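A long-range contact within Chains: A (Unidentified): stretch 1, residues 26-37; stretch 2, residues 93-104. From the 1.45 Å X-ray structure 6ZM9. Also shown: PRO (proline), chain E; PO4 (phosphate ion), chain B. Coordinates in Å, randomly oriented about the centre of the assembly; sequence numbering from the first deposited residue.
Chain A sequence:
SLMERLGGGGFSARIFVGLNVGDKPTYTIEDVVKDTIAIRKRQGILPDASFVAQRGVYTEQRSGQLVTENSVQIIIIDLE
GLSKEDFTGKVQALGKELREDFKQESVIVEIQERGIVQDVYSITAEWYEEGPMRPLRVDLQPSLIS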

# COMPACT_ATOMS: atom_id res chain seq x y z
N THR A 26 22.32 -1.04 -4.75
CA THR A 26 23.04 0.23 -4.87
C THR A 26 22.50 1.34 -3.97
O THR A 26 23.28 2.05 -3.33
N TYR A 27 21.18 1.52 -3.92
CA TYR A 27 20.59 2.68 -3.28
C TYR A 27 19.73 2.26 -2.10
O TYR A 27 19.49 1.07 -1.86
N THR A 28 19.28 3.28 -1.34
CA THR A 28 18.45 3.09 -0.17
C THR A 28 17.17 3.91 -0.26
O THR A 28 17.08 4.88 -1.01
N ILE A 29 16.19 3.54 0.57
CA ILE A 29 14.94 4.29 0.61
C ILE A 29 15.20 5.75 0.95
O ILE A 29 14.56 6.65 0.39
N GLU A 30 16.12 6.03 1.88
CA GLU A 30 16.33 7.44 2.24
C GLU A 30 16.86 8.25 1.06
O GLU A 30 16.55 9.44 0.94
N ASP A 31 17.65 7.62 0.18
CA ASP A 31 18.08 8.31 -1.03
C ASP A 31 16.87 8.76 -1.86
O ASP A 31 16.83 9.87 -2.38
N VAL A 32 15.88 7.86 -2.01
CA VAL A 32 14.68 8.19 -2.77
C VAL A 32 13.87 9.28 -2.08
O VAL A 32 13.35 10.18 -2.74
N VAL A 33 13.76 9.22 -0.74
CA VAL A 33 13.08 10.28 0.02
C VAL A 33 13.71 11.63 -0.28
O VAL A 33 13.02 12.59 -0.64
N LYS A 34 15.02 11.72 -0.11
CA LYS A 34 15.70 13.00 -0.28
C LYS A 34 15.59 13.50 -1.72
O LYS A 34 15.39 14.70 -1.95
N ASP A 35 15.77 12.61 -2.70
CA ASP A 35 15.71 13.03 -4.09
C ASP A 35 14.31 13.49 -4.46
O ASP A 35 14.15 14.48 -5.19
N THR A 36 13.28 12.79 -3.96
CA THR A 36 11.90 13.18 -4.23
C THR A 36 11.60 14.56 -3.65
O THR A 36 10.96 15.39 -4.32
N ILE A 37 12.04 14.83 -2.42
CA ILE A 37 11.83 16.14 -1.82
C ILE A 37 12.45 17.22 -2.71
O ILE A 37 11.84 18.26 -2.98
N ALA A 93 6.74 13.90 -14.50
CA ALA A 93 8.08 14.47 -14.48
C ALA A 93 8.89 13.93 -13.31
O ALA A 93 10.09 13.68 -13.44
N LEU A 94 8.25 13.77 -12.15
CA LEU A 94 8.93 13.18 -11.01
C LEU A 94 9.40 11.77 -11.32
O LEU A 94 10.55 11.41 -11.05
N GLY A 95 8.51 10.94 -11.88
CA GLY A 95 8.91 9.58 -12.22
C GLY A 95 10.05 9.53 -13.23
O GLY A 95 10.96 8.71 -13.10
N LYS A 96 10.00 10.40 -14.25
CA LYS A 96 11.05 10.42 -15.25
C LYS A 96 12.38 10.82 -14.64
O LYS A 96 13.42 10.22 -14.96
N GLU A 97 12.38 11.78 -13.71
CA GLU A 97 13.65 12.18 -13.10
C GLU A 97 14.16 11.12 -12.14
O GLU A 97 15.37 10.87 -12.07
N LEU A 98 13.27 10.47 -11.37
CA LEU A 98 13.70 9.38 -10.51
C LEU A 98 14.34 8.25 -11.32
O LEU A 98 15.34 7.66 -10.88
N ARG A 99 13.79 7.94 -12.49
CA ARG A 99 14.38 6.89 -13.31
C ARG A 99 15.83 7.23 -13.66
O ARG A 99 16.72 6.37 -13.56
N GLU A 100 16.07 8.47 -14.10
CA GLU A 100 17.43 8.89 -14.42
C GLU A 100 18.31 8.87 -13.18
O GLU A 100 19.44 8.37 -13.20
N ASP A 101 17.82 9.46 -12.08
CA ASP A 101 18.67 9.68 -10.92
C ASP A 101 19.13 8.37 -10.31
O ASP A 101 20.21 8.31 -9.71
N PHE A 102 18.31 7.33 -10.42
CA PHE A 102 18.64 6.02 -9.86
C PHE A 102 19.05 5.02 -10.93
O PHE A 102 19.21 3.84 -10.64
N LYS A 103 19.33 5.50 -12.15
CA LYS A 103 19.93 4.68 -13.20
C LYS A 103 19.08 3.45 -13.50
O LYS A 103 19.61 2.36 -13.75
N GLN A 104 17.76 3.63 -13.49
CA GLN A 104 16.83 2.51 -13.60
C GLN A 104 16.41 2.22 -15.03
O GLN A 104 16.25 3.12 -15.85

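The helix of residues 29-37 packs against the helix of residues 93-101 at 132° between their N-to-C directions, with axes 10.7 Å apart at closest approach. The contact buries 482 Å², both sides summed, and Phe102 and Tyr27 contribute the largest shares.

Phe102 is the first residue after its helix to leave helical phi/psi. Its CA-to-CB bond points sideways, but chi1 in m (-66°) and chi2 of -73° bring the ring close to the first stretch. One ring face is covered by Val32. The CG2 atom of Val32, in rotamer t, lies 4.1 Å from the centroid of the Phe102 ring, 20° off the normal, a CH-pi contact. The ring edge meets the backbone, with Phe102 CZ 3.6 Å from Asp31 O.

Tyr27 precedes the first helix and points toward the second stretch. With chi1 m (-59°) and chi2 -73°, it turns a ring face to the edge of Phe102. The two planes stand at 86° with centroids 4.8 Å apart, an edge-to-face pair. Tyr27 CG and Phe102 CD1 are 3.5 Å apart. Tyr27 CE2 also lies 3.4 Å from Phe102 O.

The far end of Tyr27 reaches Lys103. Tyr27 OH is 3.7 Å from Lys103 CD, part of a side chain extended from chi2 to chi4 (all t) after chi1 m. Water 1 bridges the two tips. It lies 2.9 Å from Tyr27 OH and accepts a hydrogen bond from Lys103 NZ at 3.1 Å.

Asp35 points toward the second helix in rotamer t (-160°). Asp101 starts sideways, and its m rotamer (-65°) brings its carboxylate nearer. Asp35 OD2 and Asp101 OD2 are only 2.5 Å apart; such a distance suggests a proton held by an acid group, though the coordinates do not settle it. The other Asp101 oxygen faces its own helix, with Asp101 OD1 2.5 Å from Glu97 OE2. Asp35 OD2 also sits 3.7 Å from Leu98 CD2 and 3.5 Å from Phe102 CE2.

Farther along, Thr36 takes rotamer m (-63°), which lets OG1 donate to the backbone: Thr36 OG1 to Val32 O is 2.8 Å. The same OG1 of Thr36 is 3.8 Å from Leu98 CD2. The methyl CG2 of Thr36 meets Leu94 CD1 at 4.1 Å. Leu98 (m, t) and Leu94 (t, p) both leave sideways, and their ends come nearer.

Thr28 points away. Its p rotamer (66°) suits the N-cap: Asp31 N donates to Thr28 OG1 at 3.2 Å. Asp31, in m, returns the bond, accepting from Thr28 N at its OD2, 3.0 Å away. Asp31 CB packs 3.8 Å from Phe102 CE1.

Gln104, m at chi1 and chi2, folds back so that its NE2 donates to Phe102 O at 2.8 Å. Gln104 OE1 lies 2.7 Å from N of the bound proline. Away from the contact, Arg99 binds phosphate through NH1 to O1 (3.0 Å) and NH2 to O3 (2.7 Å).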

# COMPACT_ATOMS: atom_id res chain seq x y z
CB THR A 26 23.05 0.67 -6.34
OG1 THR A 26 23.68 -0.33 -7.15
CG2 THR A 26 23.80 1.98 -6.54
CB TYR A 27 19.75 3.46 -4.29
CG TYR A 27 20.53 3.94 -5.48
CD1 TYR A 27 21.44 4.98 -5.37
CD2 TYR A 27 20.35 3.36 -6.73
CE1 TYR A 27 22.15 5.44 -6.49
CE2 TYR A 27 21.04 3.80 -7.83
CZ TYR A 27 21.94 4.84 -7.72
OH TYR A 27 22.63 5.28 -8.85
CB THR A 28 19.14 3.58 1.12
OG1 THR A 28 19.32 5.00 1.04
CG2 THR A 28 20.47 2.91 1.33
CB ILE A 29 13.90 3.63 1.54
CG1 ILE A 29 12.61 4.45 1.54
CG2 ILE A 29 14.41 3.43 2.97
CD1 ILE A 29 11.40 3.69 2.09
CB GLU A 30 17.24 7.60 3.45
CG GLU A 30 16.95 8.93 4.19
CD GLU A 30 15.58 9.01 4.91
OE1 GLU A 30 14.82 8.00 4.98
OE2 GLU A 30 15.25 10.10 5.42
CB ASP A 31 18.94 7.40 -1.93
CG ASP A 31 20.22 6.92 -1.29
OD1 ASP A 31 20.75 7.55 -0.34
OD2 ASP A 31 20.74 5.90 -1.82
CB VAL A 32 13.85 6.92 -3.03
CG1 VAL A 32 12.54 7.25 -3.70
CG2 VAL A 32 14.65 5.94 -3.88
CB VAL A 33 13.12 9.97 1.53
CG1 VAL A 33 12.55 11.13 2.34
CG2 VAL A 33 12.34 8.68 1.85
CB LYS A 34 17.16 12.87 0.14
CG LYS A 34 17.40 12.67 1.64
CD LYS A 34 18.90 12.47 1.92
CE LYS A 34 19.17 12.14 3.36
NZ LYS A 34 18.67 13.24 4.21
CB ASP A 35 16.20 11.91 -5.01
CG ASP A 35 16.63 12.39 -6.37
OD1 ASP A 35 17.37 13.39 -6.44
OD2 ASP A 35 16.24 11.76 -7.37
CB THR A 36 10.94 12.13 -3.68
OG1 THR A 36 11.14 10.88 -4.36
CG2 THR A 36 9.49 12.54 -3.88
CB ILE A 37 12.41 16.21 -0.40
CG1 ILE A 37 11.61 15.34 0.57
CG2 ILE A 37 12.48 17.68 0.09
CD1 ILE A 37 12.30 15.14 1.90
CB ALA A 93 7.99 15.99 -14.42
CB LEU A 94 7.99 13.20 -9.81
CG LEU A 94 8.43 12.43 -8.56
CD1 LEU A 94 9.74 12.96 -7.96
CD2 LEU A 94 7.32 12.47 -7.52
CB LYS A 96 10.69 11.38 -16.38
CG LYS A 96 9.66 10.84 -17.32
CD LYS A 96 9.56 11.68 -18.57
CE LYS A 96 9.35 10.79 -19.80
NZ LYS A 96 10.17 11.18 -21.00
CB GLU A 97 13.53 13.54 -12.43
CG GLU A 97 14.90 14.08 -12.01
CD GLU A 97 15.84 14.34 -13.18
OE1 GLU A 97 15.42 15.04 -14.13
OE2 GLU A 97 17.00 13.85 -13.17
CB LEU A 98 12.52 8.83 -9.70
CG LEU A 98 12.04 9.76 -8.58
CD1 LEU A 98 10.69 9.28 -8.07
CD2 LEU A 98 13.04 9.90 -7.45
CB ARG A 99 13.58 6.66 -14.60
CG ARG A 99 14.08 5.41 -15.36
CD ARG A 99 14.15 5.56 -16.87
NE ARG A 99 14.96 6.70 -17.30
CZ ARG A 99 16.30 6.73 -17.35
NH1 ARG A 99 17.04 5.69 -16.98
NH2 ARG A 99 16.90 7.84 -17.76
CB GLU A 100 17.40 10.30 -15.00
CG GLU A 100 18.81 10.89 -15.13
CD GLU A 100 18.87 12.29 -15.70
OE1 GLU A 100 18.00 12.65 -16.52
OE2 GLU A 100 19.80 13.06 -15.36
CB ASP A 101 17.93 10.51 -9.87
CG ASP A 101 17.61 11.92 -10.35
OD1 ASP A 101 17.95 12.28 -11.49
OD2 ASP A 101 16.97 12.65 -9.57
CB PHE A 102 17.52 5.56 -8.93
CG PHE A 102 17.42 6.44 -7.72
CD1 PHE A 102 18.38 6.37 -6.72
CD2 PHE A 102 16.47 7.45 -7.64
CE1 PHE A 102 18.35 7.21 -5.64
CE2 PHE A 102 16.45 8.32 -6.54
CZ PHE A 102 17.38 8.19 -5.55
CB LYS A 103 21.37 4.29 -12.86
CG LYS A 103 22.27 5.49 -12.65
CD LYS A 103 23.69 5.02 -12.35
CE LYS A 103 24.67 6.14 -12.18
NZ LYS A 103 26.02 5.56 -11.89
CB GLN A 104 15.58 2.79 -12.77
CG GLN A 104 15.87 2.92 -11.29
CD GLN A 104 16.32 1.61 -10.72
OE1 GLN A 104 15.55 0.64 -10.68
NE2 GLN A 104 17.57 1.55 -10.29
N PRO E . 16.00 -2.01 -10.64
CA PRO E . 16.89 -2.73 -11.55
C PRO E . 17.41 -1.88 -12.70
O PRO E . 18.50 -2.13 -13.22
CB PRO E . 15.98 -3.82 -12.11
CG PRO E . 14.57 -3.23 -11.92
CD PRO E . 14.64 -1.96 -11.18
OXT PRO E . 16.73 -0.95 -13.13
P PO4 B . 20.51 7.30 -16.93
O1 PO4 B . 20.01 5.95 -17.38
O2 PO4 B . 21.83 7.50 -17.66
O3 PO4 B . 19.52 8.36 -17.34
O4 PO4 B . 20.71 7.32 -15.43
O HOH W 1 25.21 3.95 -9.34